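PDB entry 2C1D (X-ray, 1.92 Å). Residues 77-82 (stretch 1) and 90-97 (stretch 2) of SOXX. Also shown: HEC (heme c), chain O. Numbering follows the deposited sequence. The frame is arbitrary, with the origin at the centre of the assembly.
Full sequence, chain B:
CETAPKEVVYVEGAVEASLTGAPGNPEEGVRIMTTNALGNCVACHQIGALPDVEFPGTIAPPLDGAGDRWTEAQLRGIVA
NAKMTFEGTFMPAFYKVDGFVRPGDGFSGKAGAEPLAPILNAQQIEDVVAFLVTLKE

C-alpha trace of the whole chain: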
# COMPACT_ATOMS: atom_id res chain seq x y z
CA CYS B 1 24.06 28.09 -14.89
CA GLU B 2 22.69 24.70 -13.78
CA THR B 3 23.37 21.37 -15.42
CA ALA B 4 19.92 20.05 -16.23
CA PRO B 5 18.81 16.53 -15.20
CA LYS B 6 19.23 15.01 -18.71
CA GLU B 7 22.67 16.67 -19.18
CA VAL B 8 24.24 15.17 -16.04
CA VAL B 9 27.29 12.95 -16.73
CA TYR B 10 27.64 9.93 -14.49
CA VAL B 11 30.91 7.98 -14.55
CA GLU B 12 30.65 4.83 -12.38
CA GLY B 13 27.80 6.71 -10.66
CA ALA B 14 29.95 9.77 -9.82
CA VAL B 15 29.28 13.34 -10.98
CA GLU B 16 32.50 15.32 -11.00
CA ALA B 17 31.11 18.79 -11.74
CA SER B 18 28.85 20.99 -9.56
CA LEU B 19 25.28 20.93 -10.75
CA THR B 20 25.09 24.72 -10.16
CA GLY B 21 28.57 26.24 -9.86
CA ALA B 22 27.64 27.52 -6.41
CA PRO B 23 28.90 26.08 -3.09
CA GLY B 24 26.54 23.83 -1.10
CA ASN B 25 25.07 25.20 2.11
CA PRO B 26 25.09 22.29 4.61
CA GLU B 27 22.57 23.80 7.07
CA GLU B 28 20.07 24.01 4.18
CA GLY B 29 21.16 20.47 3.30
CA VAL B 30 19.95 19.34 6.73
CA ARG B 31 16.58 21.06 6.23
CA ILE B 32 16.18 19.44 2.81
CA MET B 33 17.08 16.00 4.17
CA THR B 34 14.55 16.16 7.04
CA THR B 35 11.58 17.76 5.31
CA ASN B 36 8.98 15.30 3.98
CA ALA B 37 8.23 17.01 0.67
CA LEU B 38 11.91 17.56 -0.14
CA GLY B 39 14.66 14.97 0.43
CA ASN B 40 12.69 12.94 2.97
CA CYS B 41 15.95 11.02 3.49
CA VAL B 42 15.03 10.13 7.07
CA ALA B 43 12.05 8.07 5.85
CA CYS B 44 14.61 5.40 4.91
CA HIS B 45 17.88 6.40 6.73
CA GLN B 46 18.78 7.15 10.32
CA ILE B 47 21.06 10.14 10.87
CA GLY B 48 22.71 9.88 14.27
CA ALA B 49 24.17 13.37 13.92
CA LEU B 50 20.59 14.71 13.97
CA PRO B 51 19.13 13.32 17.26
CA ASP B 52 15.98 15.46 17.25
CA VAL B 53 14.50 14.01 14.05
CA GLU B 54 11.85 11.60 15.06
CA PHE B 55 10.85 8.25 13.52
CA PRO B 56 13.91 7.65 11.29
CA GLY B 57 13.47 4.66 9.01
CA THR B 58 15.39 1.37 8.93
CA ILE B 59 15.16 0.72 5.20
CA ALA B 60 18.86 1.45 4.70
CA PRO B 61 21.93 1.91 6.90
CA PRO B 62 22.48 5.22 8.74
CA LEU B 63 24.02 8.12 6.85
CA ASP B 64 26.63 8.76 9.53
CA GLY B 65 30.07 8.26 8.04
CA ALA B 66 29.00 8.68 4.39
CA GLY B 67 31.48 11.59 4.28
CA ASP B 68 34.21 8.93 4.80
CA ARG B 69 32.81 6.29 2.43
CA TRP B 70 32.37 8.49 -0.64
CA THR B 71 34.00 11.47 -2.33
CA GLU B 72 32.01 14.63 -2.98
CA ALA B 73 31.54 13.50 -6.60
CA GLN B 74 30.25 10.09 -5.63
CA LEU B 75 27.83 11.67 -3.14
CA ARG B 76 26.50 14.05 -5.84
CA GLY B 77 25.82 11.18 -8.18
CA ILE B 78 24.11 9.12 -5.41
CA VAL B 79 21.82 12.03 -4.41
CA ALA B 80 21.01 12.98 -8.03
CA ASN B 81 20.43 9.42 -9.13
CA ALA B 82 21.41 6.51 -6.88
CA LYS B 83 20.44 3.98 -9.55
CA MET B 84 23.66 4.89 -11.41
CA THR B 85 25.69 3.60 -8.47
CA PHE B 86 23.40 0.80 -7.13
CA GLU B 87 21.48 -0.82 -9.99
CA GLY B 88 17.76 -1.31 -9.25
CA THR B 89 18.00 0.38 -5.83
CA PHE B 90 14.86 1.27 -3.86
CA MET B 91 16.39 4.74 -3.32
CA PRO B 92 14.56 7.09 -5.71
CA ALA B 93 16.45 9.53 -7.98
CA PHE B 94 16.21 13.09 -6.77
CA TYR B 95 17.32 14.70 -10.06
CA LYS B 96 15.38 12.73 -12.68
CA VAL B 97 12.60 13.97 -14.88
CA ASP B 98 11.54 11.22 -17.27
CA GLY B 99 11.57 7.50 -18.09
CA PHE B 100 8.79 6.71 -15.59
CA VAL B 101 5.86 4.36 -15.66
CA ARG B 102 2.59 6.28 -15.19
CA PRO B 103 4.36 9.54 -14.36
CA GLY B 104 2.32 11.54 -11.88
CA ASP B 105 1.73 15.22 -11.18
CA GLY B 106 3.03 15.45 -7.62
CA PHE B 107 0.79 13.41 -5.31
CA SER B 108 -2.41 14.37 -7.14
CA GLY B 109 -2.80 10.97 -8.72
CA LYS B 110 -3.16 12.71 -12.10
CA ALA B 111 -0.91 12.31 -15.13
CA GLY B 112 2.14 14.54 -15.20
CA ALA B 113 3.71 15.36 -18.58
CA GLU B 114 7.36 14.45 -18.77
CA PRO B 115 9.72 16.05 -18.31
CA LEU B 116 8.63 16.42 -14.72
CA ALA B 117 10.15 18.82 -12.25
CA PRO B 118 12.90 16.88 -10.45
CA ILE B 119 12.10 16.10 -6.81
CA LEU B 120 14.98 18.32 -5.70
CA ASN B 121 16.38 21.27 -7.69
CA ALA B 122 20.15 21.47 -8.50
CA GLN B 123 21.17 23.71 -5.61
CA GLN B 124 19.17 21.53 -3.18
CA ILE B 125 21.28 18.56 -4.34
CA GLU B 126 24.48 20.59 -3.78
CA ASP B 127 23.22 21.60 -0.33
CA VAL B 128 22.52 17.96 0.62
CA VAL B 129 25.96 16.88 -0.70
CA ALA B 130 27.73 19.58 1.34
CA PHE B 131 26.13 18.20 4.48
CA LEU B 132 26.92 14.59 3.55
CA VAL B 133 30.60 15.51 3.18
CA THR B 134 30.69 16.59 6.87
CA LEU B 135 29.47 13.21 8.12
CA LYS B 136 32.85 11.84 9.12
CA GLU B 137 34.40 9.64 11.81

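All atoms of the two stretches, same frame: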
# COMPACT_ATOMS: atom_id res chain seq x y z
N GLY B 77 26.44 12.15 -7.31
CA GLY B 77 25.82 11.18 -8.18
C GLY B 77 24.80 10.30 -7.47
O GLY B 77 23.81 9.95 -8.07
N ILE B 78 25.04 9.95 -6.21
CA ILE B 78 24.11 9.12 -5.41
C ILE B 78 22.83 9.91 -5.09
O ILE B 78 21.71 9.41 -5.24
CB ILE B 78 24.80 8.64 -4.11
CG1 ILE B 78 25.79 7.51 -4.45
CG2 ILE B 78 23.80 8.14 -3.08
CD1 ILE B 78 26.74 7.12 -3.33
N VAL B 79 22.98 11.16 -4.67
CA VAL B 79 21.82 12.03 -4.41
C VAL B 79 21.00 12.30 -5.68
O VAL B 79 19.78 12.16 -5.67
CB VAL B 79 22.22 13.32 -3.68
CG1 VAL B 79 21.01 14.18 -3.36
CG2 VAL B 79 22.92 12.97 -2.36
N ALA B 80 21.68 12.67 -6.77
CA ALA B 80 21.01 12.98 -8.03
C ALA B 80 20.33 11.76 -8.61
O ALA B 80 19.20 11.83 -9.08
CB ALA B 80 21.99 13.58 -9.07
N ASN B 81 21.03 10.64 -8.62
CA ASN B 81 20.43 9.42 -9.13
C ASN B 81 21.19 8.17 -8.65
O ASN B 81 22.17 7.75 -9.27
CB ASN B 81 20.33 9.44 -10.64
CG ASN B 81 19.49 8.30 -11.19
OD1 ASN B 81 19.19 7.32 -10.48
ND2 ASN B 81 19.13 8.40 -12.46
N ALA B 82 20.70 7.58 -7.56
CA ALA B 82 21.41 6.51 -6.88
C ALA B 82 21.44 5.25 -7.71
O ALA B 82 22.34 4.42 -7.54
CB ALA B 82 20.82 6.25 -5.51
N PHE B 90 16.16 0.77 -4.33
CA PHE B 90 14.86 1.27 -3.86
C PHE B 90 14.96 2.78 -3.68
O PHE B 90 13.97 3.49 -3.78
CB PHE B 90 14.51 0.52 -2.55
CG PHE B 90 13.23 0.96 -1.88
CD1 PHE B 90 12.05 1.20 -2.60
CD2 PHE B 90 13.20 1.09 -0.50
CE1 PHE B 90 10.87 1.58 -1.93
CE2 PHE B 90 12.02 1.50 0.17
CZ PHE B 90 10.85 1.72 -0.56
N MET B 91 16.17 3.30 -3.44
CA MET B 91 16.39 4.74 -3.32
C MET B 91 15.94 5.43 -4.61
O MET B 91 16.43 5.10 -5.69
CB MET B 91 17.87 5.06 -3.05
CG MET B 91 18.12 6.55 -2.83
SD MET B 91 19.62 6.88 -1.88
CE MET B 91 19.93 8.53 -2.38
N PRO B 92 15.01 6.37 -4.52
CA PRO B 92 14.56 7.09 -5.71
C PRO B 92 15.62 8.12 -6.14
O PRO B 92 16.48 8.47 -5.35
CB PRO B 92 13.26 7.75 -5.25
CG PRO B 92 13.50 8.03 -3.75
CD PRO B 92 14.34 6.86 -3.29
N ALA B 93 15.53 8.56 -7.39
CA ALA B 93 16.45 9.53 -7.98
C ALA B 93 15.87 10.89 -7.72
O ALA B 93 14.71 11.14 -8.04
CB ALA B 93 16.59 9.30 -9.47
N PHE B 94 16.68 11.75 -7.12
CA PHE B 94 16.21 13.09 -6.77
C PHE B 94 16.40 14.14 -7.86
O PHE B 94 15.85 15.23 -7.75
CB PHE B 94 16.83 13.50 -5.44
CG PHE B 94 16.24 12.75 -4.28
CD1 PHE B 94 16.82 11.59 -3.82
CD2 PHE B 94 15.09 13.21 -3.66
CE1 PHE B 94 16.25 10.88 -2.74
CE2 PHE B 94 14.53 12.51 -2.57
CZ PHE B 94 15.12 11.35 -2.13
N TYR B 95 17.07 13.78 -8.95
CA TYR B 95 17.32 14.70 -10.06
C TYR B 95 17.04 14.01 -11.40
O TYR B 95 17.91 13.90 -12.26
CB TYR B 95 18.76 15.24 -9.98
CG TYR B 95 18.98 16.57 -10.66
CD1 TYR B 95 18.29 17.71 -10.25
CD2 TYR B 95 19.89 16.71 -11.71
CE1 TYR B 95 18.48 18.96 -10.87
CE2 TYR B 95 20.11 17.95 -12.32
CZ TYR B 95 19.41 19.07 -11.88
OH TYR B 95 19.62 20.28 -12.49
N LYS B 96 15.81 13.53 -11.54
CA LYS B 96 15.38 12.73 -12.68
C LYS B 96 14.01 13.19 -13.09
O LYS B 96 13.14 13.46 -12.25
CB LYS B 96 15.32 11.25 -12.33
CG LYS B 96 15.03 10.33 -13.51
CD LYS B 96 15.15 8.86 -13.10
CE LYS B 96 14.74 7.89 -14.21
NZ LYS B 96 15.10 6.49 -13.83
N VAL B 97 13.80 13.31 -14.39
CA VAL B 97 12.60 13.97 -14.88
C VAL B 97 11.78 13.16 -15.86
O VAL B 97 10.66 13.53 -16.18
CB VAL B 97 12.95 15.33 -15.53
CG1 VAL B 97 13.54 16.27 -14.50
CG2 VAL B 97 13.90 15.14 -16.72
FE HEC O . 19.51 6.74 0.33
CHA HEC O . 21.99 4.45 -0.17
CHB HEC O . 21.81 9.18 0.80
CHC HEC O . 17.02 9.02 0.54
CHD HEC O . 17.14 4.22 0.27
NA HEC O . 21.54 6.81 0.29
C1A HEC O . 22.37 5.74 0.12
C2A HEC O . 23.72 6.20 0.29
C3A HEC O . 23.69 7.52 0.56
C4A HEC O . 22.29 7.92 0.56
CMA HEC O . 24.84 8.51 0.84
CAA HEC O . 24.94 5.28 0.14
CBA HEC O . 25.01 4.26 1.27
CGA HEC O . 25.69 4.96 2.39
O1A HEC O . 26.89 5.25 2.21
O2A HEC O . 25.06 5.23 3.43
NB HEC O . 19.43 8.69 0.64
C1B HEC O . 20.51 9.55 0.74
C2B HEC O . 20.02 10.92 0.74
C3B HEC O . 18.69 10.88 0.68
C4B HEC O . 18.30 9.49 0.60
CMB HEC O . 20.92 12.16 0.88
CAB HEC O . 17.74 12.12 0.65
CBB HEC O . 18.09 12.99 -0.37
NC HEC O . 17.42 6.65 0.41
C1C HEC O . 16.60 7.73 0.49
C2C HEC O . 15.23 7.24 0.60
C3C HEC O . 15.25 5.91 0.37
C4C HEC O . 16.65 5.52 0.36
CMC HEC O . 13.99 8.14 0.53
CAC HEC O . 14.05 4.89 0.34
CBC HEC O . 13.02 5.09 -0.50
ND HEC O . 19.55 4.65 0.06
C1D HEC O . 18.44 3.81 0.11
C2D HEC O . 18.90 2.45 -0.05
C3D HEC O . 20.42 2.53 -0.19
C4D HEC O . 20.72 3.93 -0.09
CMD HEC O . 18.04 1.15 -0.07
CAD HEC O . 21.46 1.38 -0.36
CBD HEC O . 21.67 1.16 -1.85
CGD HEC O . 21.41 -0.28 -2.26
O1D HEC O . 20.32 -0.56 -2.87
O2D HEC O . 22.31 -1.12 -1.95
O HOH W 1 18.96 9.33 -5.96
O HOH W 2 17.78 5.99 -14.02

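Stretch 1 continues a helix that begins earlier in the chain, and Asn81 N donates to Gly77 O at 2.9 Å. Stretch 2 has no regular secondary structure and passes alongside it, bringing Asn81 CA within 4.1 Å of Ala93 CA and Ala80 CA within 4.5 Å of Tyr95 CA. Tyr95 N donates to Ala80 O at 2.9 Å, and Phe94 N makes a weak bond to Val79 O, 3.4 Å long with an angle of 145°. Water 1 extends this backbone link: it accepts from Ala82 N at 2.9 Å and lies 2.8 Å from Ile78 O and 2.7 Å from Pro92 O, joining the two stretches.

The side chains pack around this polar seam. Met91 points toward stretch 1; chi1 and chi2, both t, place its SD 2.2 Å from HEC FE, and chi3, also t, sets the position of CE. Met91 CG lies 3.8 Å from Ala82 CB, and Met91 CE 4.0 Å from Ile78 CG2, so the ligand packs against apolar groups of stretch 1. Ile78 CG2 also touches the heme, 3.7 Å from HEC C3A. Phe94 presents one ring face to HEC CBB, with its CE1 3.7 Å from that atom, while Val79 O lies at the ring edge.

Further from the heme, Ala80 CB lies 3.7 Å from Tyr95 CB, an apolar contact beside the hydrogen bond from Tyr95 N to Ala80 O; the tyrosine ring then leads away. Asn81 OD1 lies 3.4 Å from Ala93 CB. The fully extended Lys96 passes Asn81, with CD 4.1 Å from Asn81 ND2, and water 2 bridges their ends, accepting from Asn81 ND2 at 3.2 Å and from Lys96 NZ at 2.7 Å.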